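Local coordinates for protein L-iditol 2-dehydrogenase (Clostridium scindens, PDB 4OH1) that probably catalyses the zinc-dependent, NAD+-linked oxidation of L-iditol and related polyols, as a member of the zinc-containing alcohol dehydrogenase family, at residues G107-C112 with N118-M123; G124-G129 with Y133-M138; S165-K170 with F305-R310. One frame throughout, in Å; residues are numbered along the deposited sequence.

Contact 1 of 3, residues G107-C112 with N118-M123. With ZN (zinc ion), chain C; EDO (1,2-ethanediol), chain F.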
loop_
_atom_site.group_PDB
_atom_site.type_symbol
_atom_site.label_atom_id
_atom_site.label_comp_id
_atom_site.label_asym_id
_atom_site.label_seq_id
_atom_site.Cartn_x
_atom_site.Cartn_y
_atom_site.Cartn_z
ATOM N N GLY A 107 19.664 -16.702 -3.044
ATOM C CA GLY A 107 20.182 -15.464 -2.485
ATOM C C GLY A 107 21.101 -14.733 -3.415
ATOM O O GLY A 107 21.674 -13.715 -3.027
ATOM N N CYS A 108 21.229 -15.194 -4.657
ATOM C CA CYS A 108 22.111 -14.477 -5.566
ATOM C C CYS A 108 21.657 -14.413 -7.005
ATOM O O CYS A 108 22.468 -14.171 -7.875
ATOM C CB CYS A 108 23.575 -14.982 -5.450
ATOM S SG CYS A 108 23.785 -16.697 -5.810
ATOM N N CYS A 109 20.364 -14.562 -7.224
ATOM C CA CYS A 109 19.699 -14.212 -8.484
ATOM C C CYS A 109 18.893 -12.878 -8.322
ATOM O O CYS A 109 18.735 -12.311 -7.189
ATOM C CB CYS A 109 18.748 -15.356 -8.925
ATOM S SG CYS A 109 17.162 -15.403 -7.994
ATOM N N GLU A 110 18.362 -12.379 -9.443
ATOM C CA GLU A 110 17.732 -11.061 -9.429
ATOM C C GLU A 110 16.437 -11.094 -8.618
ATOM O O GLU A 110 16.182 -10.189 -7.792
ATOM C CB GLU A 110 17.473 -10.535 -10.825
ATOM C CG GLU A 110 16.831 -9.165 -10.762
ATOM C CD GLU A 110 16.730 -8.486 -12.106
ATOM O OE1 GLU A 110 17.786 -8.068 -12.556
ATOM O OE2 GLU A 110 15.613 -8.358 -12.700
ATOM N N ASN A 111 15.617 -12.118 -8.806
ATOM C CA ASN A 111 14.426 -12.179 -7.986
ATOM C C ASN A 111 14.734 -12.208 -6.476
ATOM O O ASN A 111 14.063 -11.519 -5.644
ATOM C CB ASN A 111 13.575 -13.358 -8.412
ATOM C CG ASN A 111 12.900 -13.112 -9.753
ATOM O OD1 ASN A 111 12.542 -12.002 -10.078
ATOM N ND2 ASN A 111 12.756 -14.134 -10.528
ATOM N N CYS A 112 15.728 -13.023 -6.124
ATOM C CA CYS A 112 16.138 -13.132 -4.758
ATOM C C CYS A 112 16.513 -11.757 -4.288
ATOM O O CYS A 112 16.042 -11.332 -3.278
ATOM C CB CYS A 112 17.319 -14.112 -4.580
ATOM S SG CYS A 112 16.681 -15.796 -4.250
ATOM N N ASN A 118 10.298 -16.206 -3.395
ATOM C CA ASN A 118 9.349 -17.182 -3.938
ATOM C C ASN A 118 9.351 -17.319 -5.452
ATOM O O ASN A 118 8.758 -18.276 -5.969
ATOM C CB ASN A 118 7.940 -16.858 -3.477
ATOM C CG ASN A 118 7.443 -15.494 -4.006
ATOM O OD1 ASN A 118 8.132 -14.465 -3.870
ATOM N ND2 ASN A 118 6.268 -15.502 -4.662
ATOM N N LEU A 119 10.016 -16.374 -6.143
ATOM C CA LEU A 119 10.252 -16.428 -7.582
ATOM C C LEU A 119 11.709 -16.718 -7.842
ATOM O O LEU A 119 12.204 -16.441 -8.926
ATOM C CB LEU A 119 9.871 -15.081 -8.283
ATOM C CG LEU A 119 8.502 -14.497 -7.918
ATOM C CD1 LEU A 119 8.332 -13.128 -8.548
ATOM C CD2 LEU A 119 7.380 -15.463 -8.331
ATOM N N CYS A 120 12.420 -17.262 -6.864
ATOM C CA CYS A 120 13.871 -17.550 -7.045
ATOM C C CYS A 120 14.146 -18.302 -8.360
ATOM O O CYS A 120 13.511 -19.324 -8.624
ATOM C CB CYS A 120 14.472 -18.355 -5.842
ATOM S SG CYS A 120 16.168 -18.958 -6.192
ATOM N N SER A 121 15.101 -17.817 -9.154
ATOM C CA SER A 121 15.545 -18.558 -10.379
ATOM C C SER A 121 16.300 -19.853 -10.204
ATOM O O SER A 121 16.370 -20.618 -11.136
ATOM C CB SER A 121 16.504 -17.711 -11.211
ATOM O OG SER A 121 15.897 -16.514 -11.532
ATOM N N ASN A 122 16.996 -20.029 -9.087
ATOM C CA ASN A 122 17.727 -21.269 -8.818
ATOM C C ASN A 122 17.119 -21.975 -7.625
ATOM O O ASN A 122 17.821 -22.455 -6.725
ATOM C CB ASN A 122 19.181 -20.986 -8.523
ATOM C CG ASN A 122 19.813 -20.165 -9.585
ATOM O OD1 ASN A 122 20.395 -19.122 -9.327
ATOM N ND2 ASN A 122 19.632 -20.586 -10.807
HETATM N N MSE A 123 15.808 -22.047 -7.642
HETATM C CA MSE A 123 15.066 -22.521 -6.501
HETATM C C MSE A 123 15.477 -23.956 -6.182
HETATM O O MSE A 123 15.579 -24.757 -7.075
HETATM C CB MSE A 123 13.584 -22.460 -6.833
HETATM C CG MSE A 123 12.699 -22.915 -5.672
HETATM SE SE MSE A 123 12.572 -21.545 -4.269
HETATM C CE MSE A 123 11.200 -20.465 -5.217
HETATM ZN ZN ZN C . 17.532 -16.926 -6.206
HETATM C C1 EDO F . 11.697 -8.919 -14.605
HETATM O O1 EDO F . 11.165 -7.712 -15.161
HETATM C C2 EDO F . 13.119 -8.652 -14.134
HETATM O O2 EDO F . 13.146 -7.584 -13.157
HETATM O O HOH W 1 16.006 -14.008 -10.777
#

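Contact 2 of 3, residues G124-G129 with Y133-M138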
loop_
_atom_site.group_PDB
_atom_site.type_symbol
_atom_site.label_atom_id
_atom_site.label_comp_id
_atom_site.label_asym_id
_atom_site.label_seq_id
_atom_site.Cartn_x
_atom_site.Cartn_y
_atom_site.Cartn_z
ATOM N N GLY A 124 15.748 -24.255 -4.923
ATOM C CA GLY A 124 15.975 -25.630 -4.456
ATOM C C GLY A 124 14.730 -26.055 -3.684
ATOM O O GLY A 124 14.023 -25.191 -3.131
ATOM N N TYR A 125 14.416 -27.363 -3.693
ATOM C CA TYR A 125 13.291 -27.917 -2.929
ATOM C C TYR A 125 13.750 -29.115 -2.128
ATOM O O TYR A 125 14.256 -30.047 -2.698
ATOM C CB TYR A 125 12.171 -28.364 -3.858
ATOM C CG TYR A 125 11.672 -27.313 -4.834
ATOM C CD1 TYR A 125 10.655 -26.458 -4.483
ATOM C CD2 TYR A 125 12.214 -27.195 -6.114
ATOM C CE1 TYR A 125 10.170 -25.483 -5.354
ATOM C CE2 TYR A 125 11.742 -26.210 -7.005
ATOM C CZ TYR A 125 10.704 -25.369 -6.607
ATOM O OH TYR A 125 10.200 -24.416 -7.448
ATOM N N ARG A 126 13.596 -29.095 -0.812
ATOM C CA ARG A 126 13.997 -30.230 0.010
ATOM C C ARG A 126 12.703 -30.880 0.492
ATOM O O ARG A 126 12.027 -30.352 1.382
ATOM C CB ARG A 126 14.854 -29.807 1.204
ATOM C CG ARG A 126 16.037 -28.878 0.880
ATOM C CD ARG A 126 17.256 -29.579 0.236
ATOM N NE ARG A 126 17.807 -30.690 1.043
ATOM C CZ ARG A 126 18.821 -30.648 1.941
ATOM N NH1 ARG A 126 19.501 -29.544 2.264
ATOM N NH2 ARG A 126 19.170 -31.770 2.553
HETATM N N MSE A 127 12.351 -32.003 -0.141
HETATM C CA MSE A 127 11.086 -32.654 0.079
HETATM C C MSE A 127 11.380 -33.991 0.759
HETATM O O MSE A 127 11.371 -35.003 0.111
HETATM C CB MSE A 127 10.340 -32.913 -1.249
HETATM C CG MSE A 127 10.216 -31.767 -2.237
HETATM SE SE MSE A 127 9.425 -30.177 -1.440
HETATM C CE MSE A 127 8.505 -29.288 -2.976
ATOM N N ASN A 128 11.657 -33.954 2.049
ATOM C CA ASN A 128 11.832 -35.147 2.849
ATOM C C ASN A 128 11.064 -35.115 4.099
ATOM O O ASN A 128 11.459 -35.697 5.072
ATOM C CB ASN A 128 13.255 -35.271 3.223
ATOM C CG ASN A 128 14.087 -35.409 2.043
ATOM O OD1 ASN A 128 14.040 -36.415 1.346
ATOM N ND2 ASN A 128 14.799 -34.370 1.735
ATOM N N GLY A 129 9.923 -34.452 4.058
ATOM C CA GLY A 129 9.068 -34.360 5.204
ATOM C C GLY A 129 8.676 -35.673 5.792
ATOM O O GLY A 129 8.608 -35.792 6.998
ATOM N N TYR A 133 14.302 -38.476 9.775
ATOM C CA TYR A 133 15.308 -37.438 9.962
ATOM C C TYR A 133 15.490 -36.742 8.652
ATOM O O TYR A 133 15.559 -37.386 7.610
ATOM C CB TYR A 133 16.681 -38.016 10.405
ATOM C CG TYR A 133 16.623 -38.709 11.745
ATOM C CD1 TYR A 133 16.225 -40.019 11.844
ATOM C CD2 TYR A 133 16.868 -38.012 12.919
ATOM C CE1 TYR A 133 16.118 -40.620 13.063
ATOM C CE2 TYR A 133 16.759 -38.622 14.147
ATOM C CZ TYR A 133 16.404 -39.913 14.206
ATOM O OH TYR A 133 16.278 -40.515 15.421
ATOM N N ALA A 134 15.567 -35.433 8.682
ATOM C CA ALA A 134 15.771 -34.715 7.430
ATOM C C ALA A 134 16.713 -33.565 7.651
ATOM O O ALA A 134 16.714 -32.984 8.738
ATOM C CB ALA A 134 14.436 -34.201 6.904
ATOM N N VAL A 135 17.461 -33.212 6.602
ATOM C CA VAL A 135 18.469 -32.182 6.659
ATOM C C VAL A 135 18.041 -31.010 5.799
ATOM O O VAL A 135 17.518 -31.184 4.689
ATOM C CB VAL A 135 19.869 -32.723 6.192
ATOM C CG1 VAL A 135 20.862 -31.593 5.943
ATOM C CG2 VAL A 135 20.435 -33.650 7.258
ATOM N N TYR A 136 18.316 -29.808 6.291
ATOM C CA TYR A 136 17.965 -28.585 5.600
ATOM C C TYR A 136 19.099 -27.598 5.842
ATOM O O TYR A 136 19.829 -27.700 6.822
ATOM C CB TYR A 136 16.657 -28.004 6.208
ATOM C CG TYR A 136 15.419 -28.849 6.018
ATOM C CD1 TYR A 136 14.595 -28.718 4.892
ATOM C CD2 TYR A 136 15.104 -29.841 6.923
ATOM C CE1 TYR A 136 13.462 -29.568 4.705
ATOM C CE2 TYR A 136 13.992 -30.648 6.753
ATOM C CZ TYR A 136 13.176 -30.506 5.661
ATOM O OH TYR A 136 12.115 -31.369 5.565
ATOM N N HIS A 137 19.182 -26.572 5.010
ATOM C CA HIS A 137 20.112 -25.468 5.262
ATOM C C HIS A 137 19.572 -24.648 6.415
ATOM O O HIS A 137 18.358 -24.522 6.570
ATOM C CB HIS A 137 20.251 -24.612 4.014
ATOM C CG HIS A 137 21.316 -23.583 4.119
ATOM N ND1 HIS A 137 21.041 -22.268 4.420
ATOM C CD2 HIS A 137 22.651 -23.658 3.940
ATOM C CE1 HIS A 137 22.167 -21.579 4.451
ATOM N NE2 HIS A 137 23.159 -22.399 4.148
HETATM N N MSE A 138 20.450 -24.106 7.235
HETATM C CA MSE A 138 20.015 -23.337 8.394
HETATM C C MSE A 138 18.995 -22.205 8.060
HETATM O O MSE A 138 18.138 -21.920 8.832
HETATM C CB MSE A 138 21.243 -22.751 9.096
HETATM C CG MSE A 138 22.025 -21.750 8.268
HETATM SE SE MSE A 138 23.828 -21.364 9.048
HETATM C CE MSE A 138 24.382 -19.962 7.744
HETATM O O HOH W 2 10.695 -31.069 3.414
HETATM O O HOH W 3 15.280 -32.395 3.534
#

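Contact 3 of 3, residues S165-K170 with F305-R310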
loop_
_atom_site.group_PDB
_atom_site.type_symbol
_atom_site.label_atom_id
_atom_site.label_comp_id
_atom_site.label_asym_id
_atom_site.label_seq_id
_atom_site.Cartn_x
_atom_site.Cartn_y
_atom_site.Cartn_z
ATOM N N SER A 165 -2.471 -15.775 0.637
ATOM C CA SER A 165 -3.674 -15.683 -0.127
ATOM C C SER A 165 -4.628 -14.687 0.536
ATOM O O SER A 165 -5.178 -13.828 -0.135
ATOM C CB SER A 165 -4.325 -17.088 -0.224
ATOM O OG SER A 165 -3.436 -17.936 -0.969
ATOM N N ALA A 166 -4.768 -14.734 1.846
ATOM C CA ALA A 166 -5.629 -13.777 2.532
ATOM C C ALA A 166 -5.138 -12.374 2.344
ATOM O O ALA A 166 -5.923 -11.472 2.088
ATOM C CB ALA A 166 -5.782 -14.076 4.002
ATOM N N GLU A 167 -3.837 -12.191 2.403
ATOM C CA GLU A 167 -3.285 -10.881 2.245
ATOM C C GLU A 167 -3.433 -10.412 0.850
ATOM O O GLU A 167 -3.673 -9.247 0.608
ATOM C CB GLU A 167 -1.808 -10.898 2.623
ATOM C CG GLU A 167 -1.644 -11.010 4.110
ATOM C CD GLU A 167 -0.212 -11.234 4.599
ATOM O OE1 GLU A 167 0.691 -11.541 3.781
ATOM O OE2 GLU A 167 -0.009 -11.117 5.844
ATOM N N GLN A 168 -3.266 -11.308 -0.091
ATOM C CA GLN A 168 -3.418 -10.943 -1.487
ATOM C C GLN A 168 -4.896 -10.590 -1.837
ATOM O O GLN A 168 -5.156 -9.730 -2.634
ATOM C CB GLN A 168 -2.907 -12.065 -2.356
ATOM C CG GLN A 168 -2.990 -11.787 -3.818
ATOM C CD GLN A 168 -2.163 -10.575 -4.236
ATOM O OE1 GLN A 168 -1.042 -10.732 -4.680
ATOM N NE2 GLN A 168 -2.745 -9.371 -4.165
ATOM N N ALA A 169 -5.843 -11.218 -1.179
ATOM C CA ALA A 169 -7.253 -10.885 -1.331
ATOM C C ALA A 169 -7.642 -9.643 -0.559
ATOM O O ALA A 169 -8.805 -9.175 -0.630
ATOM C CB ALA A 169 -8.087 -12.056 -0.818
ATOM N N LYS A 170 -6.695 -9.126 0.221
ATOM C CA LYS A 170 -6.912 -7.908 0.967
ATOM C C LYS A 170 -8.056 -8.006 1.957
ATOM O O LYS A 170 -8.830 -7.063 2.136
ATOM C CB LYS A 170 -7.102 -6.757 0.001
ATOM C CG LYS A 170 -5.826 -6.624 -0.741
ATOM C CD LYS A 170 -5.929 -5.768 -1.894
ATOM C CE LYS A 170 -4.632 -5.846 -2.661
ATOM N NZ LYS A 170 -4.578 -4.591 -3.455
ATOM N N PHE A 305 7.116 -17.243 7.191
ATOM C CA PHE A 305 7.293 -18.278 8.223
ATOM C C PHE A 305 7.241 -17.750 9.661
ATOM O O PHE A 305 6.504 -18.276 10.495
ATOM C CB PHE A 305 8.530 -19.136 7.899
ATOM C CG PHE A 305 8.189 -20.407 7.078
ATOM C CD1 PHE A 305 7.944 -20.347 5.697
ATOM C CD2 PHE A 305 8.088 -21.633 7.689
ATOM C CE1 PHE A 305 7.606 -21.501 4.973
ATOM C CE2 PHE A 305 7.746 -22.779 6.960
ATOM C CZ PHE A 305 7.507 -22.700 5.615
ATOM N N PRO A 306 7.961 -16.665 9.966
ATOM C CA PRO A 306 7.911 -16.139 11.340
ATOM C C PRO A 306 6.481 -15.722 11.733
ATOM O O PRO A 306 5.982 -16.111 12.825
ATOM C CB PRO A 306 8.903 -14.967 11.303
ATOM C CG PRO A 306 9.866 -15.388 10.212
ATOM C CD PRO A 306 8.994 -15.979 9.170
ATOM N N LYS A 307 5.817 -15.037 10.803
ATOM C CA LYS A 307 4.395 -14.629 10.940
ATOM C C LYS A 307 3.467 -15.793 11.243
ATOM O O LYS A 307 2.658 -15.827 12.206
ATOM C CB LYS A 307 3.991 -13.880 9.670
ATOM C CG LYS A 307 2.584 -13.312 9.705
ATOM C CD LYS A 307 2.121 -12.847 8.385
ATOM C CE LYS A 307 2.919 -11.682 7.884
ATOM N NZ LYS A 307 2.654 -11.527 6.463
ATOM N N SER A 308 3.605 -16.793 10.435
ATOM C CA SER A 308 2.810 -17.982 10.601
ATOM C C SER A 308 3.036 -18.649 11.927
ATOM O O SER A 308 2.095 -19.108 12.624
ATOM C CB SER A 308 3.138 -18.928 9.447
ATOM O OG SER A 308 2.420 -20.127 9.578
ATOM N N ILE A 309 4.297 -18.725 12.315
ATOM C CA ILE A 309 4.626 -19.271 13.622
ATOM C C ILE A 309 3.985 -18.453 14.716
ATOM O O ILE A 309 3.418 -19.023 15.658
ATOM C CB ILE A 309 6.135 -19.340 13.773
ATOM C CG1 ILE A 309 6.678 -20.445 12.861
ATOM C CG2 ILE A 309 6.504 -19.577 15.182
ATOM C CD1 ILE A 309 8.172 -20.452 12.691
ATOM N N ARG A 310 3.975 -17.117 14.576
ATOM C CA ARG A 310 3.292 -16.264 15.598
ATOM C C ARG A 310 1.774 -16.426 15.651
ATOM O O ARG A 310 1.178 -16.243 16.701
ATOM C CB ARG A 310 3.641 -14.821 15.426
ATOM C CG ARG A 310 5.074 -14.533 15.773
ATOM C CD ARG A 310 5.310 -13.045 15.861
ATOM N NE ARG A 310 5.168 -12.375 14.582
ATOM C CZ ARG A 310 6.127 -12.308 13.674
ATOM N NH1 ARG A 310 7.294 -12.872 13.928
ATOM N NH2 ARG A 310 5.953 -11.677 12.522
#

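Contact 1 of 3, residues G107-C112 with N118-M123
Three partners grip the sulfur of Cys109. Its SG coordinates the zinc ion at 2.4 Å and accepts from Ser121 N of the other segment, 3.4 Å away with an N-H...S angle of 158°. The third is Cys112 N, which donates to Cys109 SG along an almost straight N-H...S line and makes Cys109 the N-cap of the short helix that follows. With chi1 at 77°, SG sits between the backbone N and the carbonyl carbon, a setting that lets one sulfur serve metal and helix together. Cys112 SG also binds the zinc, receives a bond from Gly107 N, and packs on Cys120 CB at 3.7 Å. Cys120 and, from just before these segments, Cys106 complete the four-cysteine site. Away from the metal, Asn111 ND2 donates to Leu119 O at 2.9 Å, approaching from above the carbonyl plane (36° out of it). A water bridges the segments as well, accepting from Asn111 N at 2.8 Å and lying 2.6 Å from Ser121 OG. Backbone N-H groups directed at coordinating sulfurs would probably spread negative charge from the Cys109 and Cys112 thiolates, consistent with the structural zinc of this family rather than a reactive centre.

Contact 2 of 3, residues G124-G129 with Y133-M138
Arg126 lies with one face of its guanidinium against the backbone of strand 133-137: CZ is 3.1 Å from Val135 O. Although NH2 approaches the same Val135 O to 2.8 Å, the angle is too poor for a hydrogen bond, so the approach is best read as electrostatic. Bends at chi2 (-77°) and chi3 (-57°) fold the arginine chain back over the strand. At its root, Arg126 CB touches Tyr136 CE1 at 3.8 Å, and Arg126 O lies at the edge of that ring. Farther along, Asn128 CB meets Ala134 CB at 4.0 Å.

Two ordered waters supply the hydrogen bonds between the segments. One donates to Arg126 O at 2.5 Å and accepts from Tyr136 OH at 2.6 Å, lying in the plane of the ring; its bond from Asn128 N is weak. The other accepts from Asn128 ND2 at 2.7 Å and donates to Val135 O at 2.8 Å, while resting over one face of the tyrosine.

In the next shell, backbone bonds tie Ala134 to Ile38 and Tyr136 to Ile36 of strand 35-44, whereas Arg126 pairs with Tyr102 and Gly129 with Gly73. Residues 126-129 and 134-137, whose end-to-end directions lie 145° apart, therefore belong to separate backbone pairings of the GroES-like domain. Val135 O, facing both a water proton and a cationic group, is probably strongly polarised, and solvent does the joining that direct strand pairing does elsewhere.

Contact 3 of 3, residues S165-K170 with F305-R310
An interhelical salt bridge joins the C-terminal turn of helix 156-168 to the first turns of helix 305-311, beside the Rossmann-type parallel sheet. Glu167 and Lys307 carry the whole contact, and only 72 Å² is buried between the segments. Their CA atoms stand 12.2 Å apart, so the link depends on two side chains reaching from opposite directions. Lys307 NZ donates to Glu167 OE2 at 2.8 Å, and OE2 accepts through its syn lone pair, on the side of OE1. Glu167 OE1 is also near the ammonium, at 3.3 Å from Lys307 NZ, but the bond goes to OE2.

The torsions account for the span. The glutamate leaves its helix with CG anti to the carbonyl carbon and continues extended (chi2 172°), delivering the carboxylate straight outward. The lysine is extended through its first two torsions and turns at chi3 (-65°).

Gln304, just ahead of the second helix, engages both partners through the two polar ends of its amide, with OE1 accepting from Lys307 NZ and NE2 donating to Glu167 OE1. Tyr173 of the fourth subunit packs on both charged residues, placing the bridge at a subunit interface. A carboxylate near a helix C-terminus and an ammonium near a helix N-terminus each face a probably unfavourable helix dipole, which mutual pairing would help to offset.

Helix 156-168 finishes in a Schellman motif in which Glu167 O accepts from Lys170 N at 3.0 Å, placing Glu167 in the last turn. On the lysine side, the turn at chi3 lays the end of the chain alongside the carboxylate, with Lys307 CE 3.6 Å from Glu167 OE2.

In the fold
Contacts 1 and 2 follow each other along the GroES-like domain, their segments adjoining between Met123 and Gly124, yet their centres lie 18 Å apart. Both are partly buried; contact 3 is a surface link between two helices distant in sequence, about 9 Å from either of the others at the nearest atoms. The chemistry changes accordingly. Contact 1 relies on metal coordination and N-H...S bonds in a loop almost without regular structure, contact 2 on water bridges and a guanidinium lying face-on over strand backbone, contact 3 on one ion pair. Contacts 1 and 3 both reach the second subunit, and Arg310 of contact 3 forms a salt bridge with Glu114 of that subunit.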